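PDB 6C0D: amidase, hydantoinase/carbamoylase family from Paraburkholderia phymatum, which is a metal-dependent homodimeric amidase that probably hydrolyses N-carbamoyl-L-amino acids. Local coordinates for the interface of chains A and B. Numbering follows the deposited sequence. Chains: chain A/B, Amidase, hydantoinase/carbamoylase family.

Contact 1: the interface of chains A and B. Residues chain A 198, 200, 295, 364-365; chain B 232, 234-235.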
ATOM      1  N   GLU A 198     -27.633  11.968   7.491  1.00 25.34           N
ATOM      2  CA  GLU A 198     -26.389  11.409   8.008  1.00 35.76           C
ATOM      3  C   GLU A 198     -26.484   9.886   7.953  1.00 42.81           C
ATOM      4  O   GLU A 198     -27.289   9.290   8.675  1.00 35.49           O
ATOM      5  CB  GLU A 198     -26.122  11.866   9.443  1.00 25.31           C
ATOM      6  CG  GLU A 198     -24.717  11.495   9.853  1.00 35.76           C
ATOM      7  CD  GLU A 198     -24.514  11.270  11.337  1.00 48.25           C
ATOM      8  OE1 GLU A 198     -23.590  11.932  11.849  1.00 59.83           O
ATOM      9  OE2 GLU A 198     -25.211  10.423  11.977  1.00 37.87           O
ATOM     10  N   GLY A 200     -23.468   8.262   8.381  1.00 62.56           N
ATOM     11  CA  GLY A 200     -22.229   7.869   9.044  1.00 73.52           C
ATOM     12  C   GLY A 200     -22.428   6.964  10.244  1.00 67.37           C
ATOM     13  O   GLY A 200     -21.685   5.994  10.431  1.00 54.89           O
ATOM     14  N   ARG A 295     -10.173  14.945  12.716  1.00 17.23           N
ATOM     15  CA  ARG A 295     -11.243  15.941  12.752  1.00 18.27           C
ATOM     16  C   ARG A 295     -11.726  16.116  14.177  1.00 19.52           C
ATOM     17  O   ARG A 295     -11.756  15.160  14.952  1.00 17.74           O
ATOM     18  CB  ARG A 295     -12.453  15.542  11.886  1.00 17.00           C
ATOM     19  CG  ARG A 295     -12.091  15.088  10.470  1.00 18.42           C
ATOM     20  CD  ARG A 295     -13.345  14.928   9.601  1.00 18.12           C
ATOM     21  NE  ARG A 295     -13.044  14.181   8.377  1.00 21.66           N
ATOM     22  CZ  ARG A 295     -13.727  14.288   7.242  1.00 24.59           C
ATOM     23  NH1 ARG A 295     -14.758  15.124   7.163  1.00 23.95           N
ATOM     24  NH2 ARG A 295     -13.367  13.579   6.176  1.00 21.90           N
ATOM     25  N   GLY A 364     -19.692  15.490  11.277  1.00 22.31           N
ATOM     26  CA  GLY A 364     -18.349  15.039  10.960  1.00 24.29           C
ATOM     27  C   GLY A 364     -17.933  15.266   9.523  1.00 25.24           C
ATOM     28  O   GLY A 364     -16.770  15.030   9.178  1.00 27.04           O
ATOM     29  N   ALA A 365     -18.860  15.717   8.679  1.00 24.24           N
ATOM     30  CA  ALA A 365     -18.603  15.953   7.263  1.00 28.50           C
ATOM     31  C   ALA A 365     -18.774  17.434   6.941  1.00 24.17           C
ATOM     32  O   ALA A 365     -19.444  18.161   7.668  1.00 24.21           O
ATOM     33  CB  ALA A 365     -19.561  15.136   6.383  1.00 28.75           C
TER
ATOM     34  N   HIS B 232     -17.242   6.169   6.564  1.00 20.66           N
ATOM     35  CA  HIS B 232     -16.826   7.550   6.357  1.00 20.34           C
ATOM     36  C   HIS B 232     -15.924   7.969   7.516  1.00 18.52           C
ATOM     37  O   HIS B 232     -16.315   7.852   8.682  1.00 20.46           O
ATOM     38  CB  HIS B 232     -18.077   8.422   6.266  1.00 21.30           C
ATOM     39  CG  HIS B 232     -17.811   9.848   5.885  1.00 27.62           C
ATOM     40  ND1 HIS B 232     -17.024  10.687   6.645  1.00 27.44           N
ATOM     41  CD2 HIS B 232     -18.264  10.595   4.848  1.00 32.96           C
ATOM     42  CE1 HIS B 232     -16.977  11.881   6.076  1.00 31.66           C
ATOM     43  NE2 HIS B 232     -17.719  11.853   4.982  1.00 31.77           N
ATOM     44  N   GLY B 234     -15.000  10.767   8.666  1.00 21.34           N
ATOM     45  CA  GLY B 234     -15.377  11.948   9.428  1.00 20.68           C
ATOM     46  C   GLY B 234     -16.604  11.707  10.292  1.00 22.89           C
ATOM     47  O   GLY B 234     -16.670  12.142  11.441  1.00 22.87           O
ATOM     48  N   THR B 235     -17.589  10.993   9.760  1.00 21.75           N
ATOM     49  CA  THR B 235     -18.859  10.886  10.454  1.00 22.43           C
ATOM     50  C   THR B 235     -18.949   9.672  11.368  1.00 24.06           C
ATOM     51  O   THR B 235     -19.842   9.631  12.221  1.00 23.37           O
ATOM     52  CB  THR B 235     -20.003  10.838   9.436  1.00 26.45           C
ATOM     53  OG1 THR B 235     -19.820   9.703   8.599  1.00 29.65           O
ATOM     54  CG2 THR B 235     -19.969  12.061   8.543  1.00 20.29           C
TER

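Contact 2: the interface of chains A and B. Residues chain A 221, 270, 293, 295; chain B 233, 281-282.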
ATOM      1  N   GLU A 221      -5.100  17.090   7.492  1.00 18.32           N
ATOM      2  CA  GLU A 221      -4.569  15.959   6.735  1.00 19.88           C
ATOM      3  C   GLU A 221      -3.059  16.091   6.641  1.00 22.88           C
ATOM      4  O   GLU A 221      -2.539  17.196   6.477  1.00 21.14           O
ATOM      5  CB  GLU A 221      -5.191  15.899   5.338  1.00 24.15           C
ATOM      6  CG  GLU A 221      -6.667  15.466   5.410  1.00 25.14           C
ATOM      7  CD  GLU A 221      -7.365  15.486   4.072  1.00 33.77           C
ATOM      8  OE1 GLU A 221      -6.933  16.238   3.175  1.00 39.22           O
ATOM      9  OE2 GLU A 221      -8.347  14.747   3.919  1.00 30.48           O
ATOM     10  N   THR A 270      -7.844   8.844  11.466  1.00 13.17           N
ATOM     11  CA  THR A 270      -7.899   7.734  10.512  1.00 14.46           C
ATOM     12  C   THR A 270      -6.607   7.659   9.727  1.00 18.10           C
ATOM     13  O   THR A 270      -6.182   8.660   9.147  1.00 17.36           O
ATOM     14  CB  THR A 270      -9.054   7.921   9.512  1.00 19.84           C
ATOM     15  OG1 THR A 270     -10.230   8.357  10.202  1.00 19.94           O
ATOM     16  CG2 THR A 270      -9.352   6.604   8.772  1.00 17.41           C
ATOM     17  N   GLN A 293      -5.610  11.513   8.651  1.00 17.22           N
ATOM     18  CA  GLN A 293      -6.614  12.571   8.728  1.00 17.27           C
ATOM     19  C   GLN A 293      -7.107  12.629  10.160  1.00 16.98           C
ATOM     20  O   GLN A 293      -7.173  11.599  10.829  1.00 18.20           O
ATOM     21  CB  GLN A 293      -7.794  12.285   7.791  1.00 16.64           C
ATOM     22  CG  GLN A 293      -8.866  13.382   7.766  1.00 16.42           C
ATOM     23  CD  GLN A 293     -10.031  12.964   6.888  1.00 20.63           C
ATOM     24  OE1 GLN A 293     -10.987  12.366   7.365  1.00 18.86           O
ATOM     25  NE2 GLN A 293      -9.931  13.244   5.590  1.00 20.38           N
ATOM     26  N   ARG A 295     -10.173  14.945  12.716  1.00 17.23           N
ATOM     27  CA  ARG A 295     -11.243  15.941  12.752  1.00 18.27           C
ATOM     28  C   ARG A 295     -11.726  16.116  14.177  1.00 19.52           C
ATOM     29  O   ARG A 295     -11.756  15.160  14.952  1.00 17.74           O
ATOM     30  CB  ARG A 295     -12.453  15.542  11.886  1.00 17.00           C
ATOM     31  CG  ARG A 295     -12.091  15.088  10.470  1.00 18.42           C
ATOM     32  CD  ARG A 295     -13.345  14.928   9.601  1.00 18.12           C
ATOM     33  NE  ARG A 295     -13.044  14.181   8.377  1.00 21.66           N
ATOM     34  CZ  ARG A 295     -13.727  14.288   7.242  1.00 24.59           C
ATOM     35  NH1 ARG A 295     -14.758  15.124   7.163  1.00 23.95           N
ATOM     36  NH2 ARG A 295     -13.367  13.579   6.176  1.00 21.90           N
TER
ATOM     37  N   ALA B 233     -14.710   8.439   7.204  1.00 20.62           N
ATOM     38  CA  ALA B 233     -13.724   8.713   8.246  1.00 18.30           C
ATOM     39  C   ALA B 233     -14.054   9.938   9.092  1.00 21.79           C
ATOM     40  O   ALA B 233     -13.401  10.145  10.123  1.00 20.72           O
ATOM     41  CB  ALA B 233     -12.338   8.902   7.629  1.00 20.01           C
ATOM     42  N   PHE B 281      -7.958   9.084   1.989  1.00 25.95           N
ATOM     43  CA  PHE B 281      -7.907   9.864   3.230  1.00 24.29           C
ATOM     44  C   PHE B 281      -9.181   9.744   4.055  1.00 23.19           C
ATOM     45  O   PHE B 281      -9.121   9.679   5.286  1.00 23.39           O
ATOM     46  CB  PHE B 281      -7.689  11.353   2.926  1.00 23.91           C
ATOM     47  CG  PHE B 281      -6.243  11.809   2.963  1.00 36.16           C
ATOM     48  CD1 PHE B 281      -5.532  11.855   4.160  1.00 27.17           C
ATOM     49  CD2 PHE B 281      -5.619  12.245   1.807  1.00 44.35           C
ATOM     50  CE1 PHE B 281      -4.231  12.303   4.197  1.00 33.33           C
ATOM     51  CE2 PHE B 281      -4.301  12.684   1.843  1.00 48.17           C
ATOM     52  CZ  PHE B 281      -3.610  12.706   3.047  1.00 37.90           C
ATOM     53  N   SER B 282     -10.352   9.805   3.411  1.00 22.39           N
ATOM     54  CA  SER B 282     -11.602   9.975   4.143  1.00 21.64           C
ATOM     55  C   SER B 282     -12.424   8.693   4.265  1.00 21.52           C
ATOM     56  O   SER B 282     -13.626   8.765   4.552  1.00 21.88           O
ATOM     57  CB  SER B 282     -12.444  11.074   3.495  1.00 25.31           C
ATOM     58  OG  SER B 282     -11.783  12.325   3.605  1.00 25.96           O
TER
HETATM   59  O   HOH W   1     -10.721  11.112   9.971  1.00 19.78           O
HETATM   60  O   HOH W   2      -6.619   9.215   6.327  1.00 20.08           O

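Contact 1: the interface of chains A and B
B:Thr235 packs between A:Ala365 and A:Gly200, one branch of its side chain turned to each, and buries 44 Å² against the other subunit. Its methyl CG2 meets the CB of A:Ala365 at 3.8 Å, a methyl-to-methyl contact that small residues on both sides make possible. The other side of the threonine looks to A:Gly200, whose CA lies 3.7 Å from B:Thr235 CB; with no side chain, this glycine lets the threonine's hydroxyl side lie directly against its backbone. The first torsion (chi1 60°) places OG1 between the backbone N and the carbonyl carbon and sends CG2 anti to that carbon, which splits the two branches between their partners. A:Gly364 brings bare backbone to the same seam: its CA lies 3.4 Å from the carbonyl O of B:Gly234.

B:His232 stands beside this packing. A:Ala365 CB is 4.0 Å from its NE2, while CG2 of B:Thr235 rests over one face of the imidazole, toward the rim. At the ring edge and in its plane, the backbone N of B:Gly234 gives a hydrogen bond to ND1 that fixes how the ring is turned. In the M20 family a histidine of this NHAGTTP-type segment is carried by the dimerisation domain to the partner's active site. B:His232 very likely has that role, on the same chain A whose zinc ligand A:His196 sits on strand 189-198, two residues before A:Glu198.

A:Arg295 closes the other flank. Its guanidinium spreads one face over B:Gly234 CA, where a side chain would be in the way, and its plane is turned 64° from the imidazole. The chain is extended from CG to NE, and the guanidinium is also met from within its own subunit: A:Arg295 NH1 makes a bent bond to the carbonyl O of A:Gly364 at 2.8 Å, in the carbonyl plane although well out of the plane of the guanidinium.

Contact 2: the interface of chains A and B
A:Glu221 lays its carboxylate on one face of the B:Phe281 ring, the two planes only 22° apart and the carboxylate set toward the rim. This is the tightly packed end: B:Phe281 buries 48 Å², and its CE1 reaches A:Glu221 CB at 3.9 Å, so the aliphatic stem of the glutamate also covers the ring.

A:Gln293 joins the neighbouring groups into one network. With CG anti to the backbone N (chi1 -177°) and the chain extended beyond it, the amide is carried out to chain B. There NE2 donates to OG of B:Ser282 at 2.9 Å, in the amide plane and almost straight, at 170°. The other N-H, also in plane, goes to the anti lone pair of A:Glu221 OE2 at 2.7 Å and steadies the stacked carboxylate. An amide suits the place because it donates and accepts at once: OE1 receives NE and NH2 of A:Arg295, both from the same face and above the carbonyl plane. These bonds settle which end of the amide faces the serine.

Toward A:Thr270 less surface is buried and water mediates the polar links. A:Thr270 lays OG1, CB and its methyl against B:Ala233 CB, a small side chain that keeps the two backbones close. Water 1 bridges A:Thr270 OG1, A:Gln293 OE1 and the carbonyl O of B:Ala233, lying 2.9 Å from that last oxygen. Water 2 joins the carbonyl O of A:Thr270 to that of B:Phe281, two acceptors that could not bond directly. Packing, a direct bond and water bridges together help hold the subunits of the homodimer side by side.

Contacts 1 and 2 are adjoining patches of the same homodimer interface, the centres of their C-alpha atoms about 10 Å apart. Both use A:Arg295, on strand 287-296, and interleaved residues of the B segment 232-235, which begins at the end of strand 231-232. Contact 2 lies on the strands 218-227, 268-277 and 287-296 of chain A, whereas contact 1 reaches from the last of these to loops near the metal-binding part of the chain. Dimer pairing and placement of B:His232 therefore seem coupled. Two-fold symmetry repeats both contacts with the chains exchanged, so each subunit probably completes the other's active site.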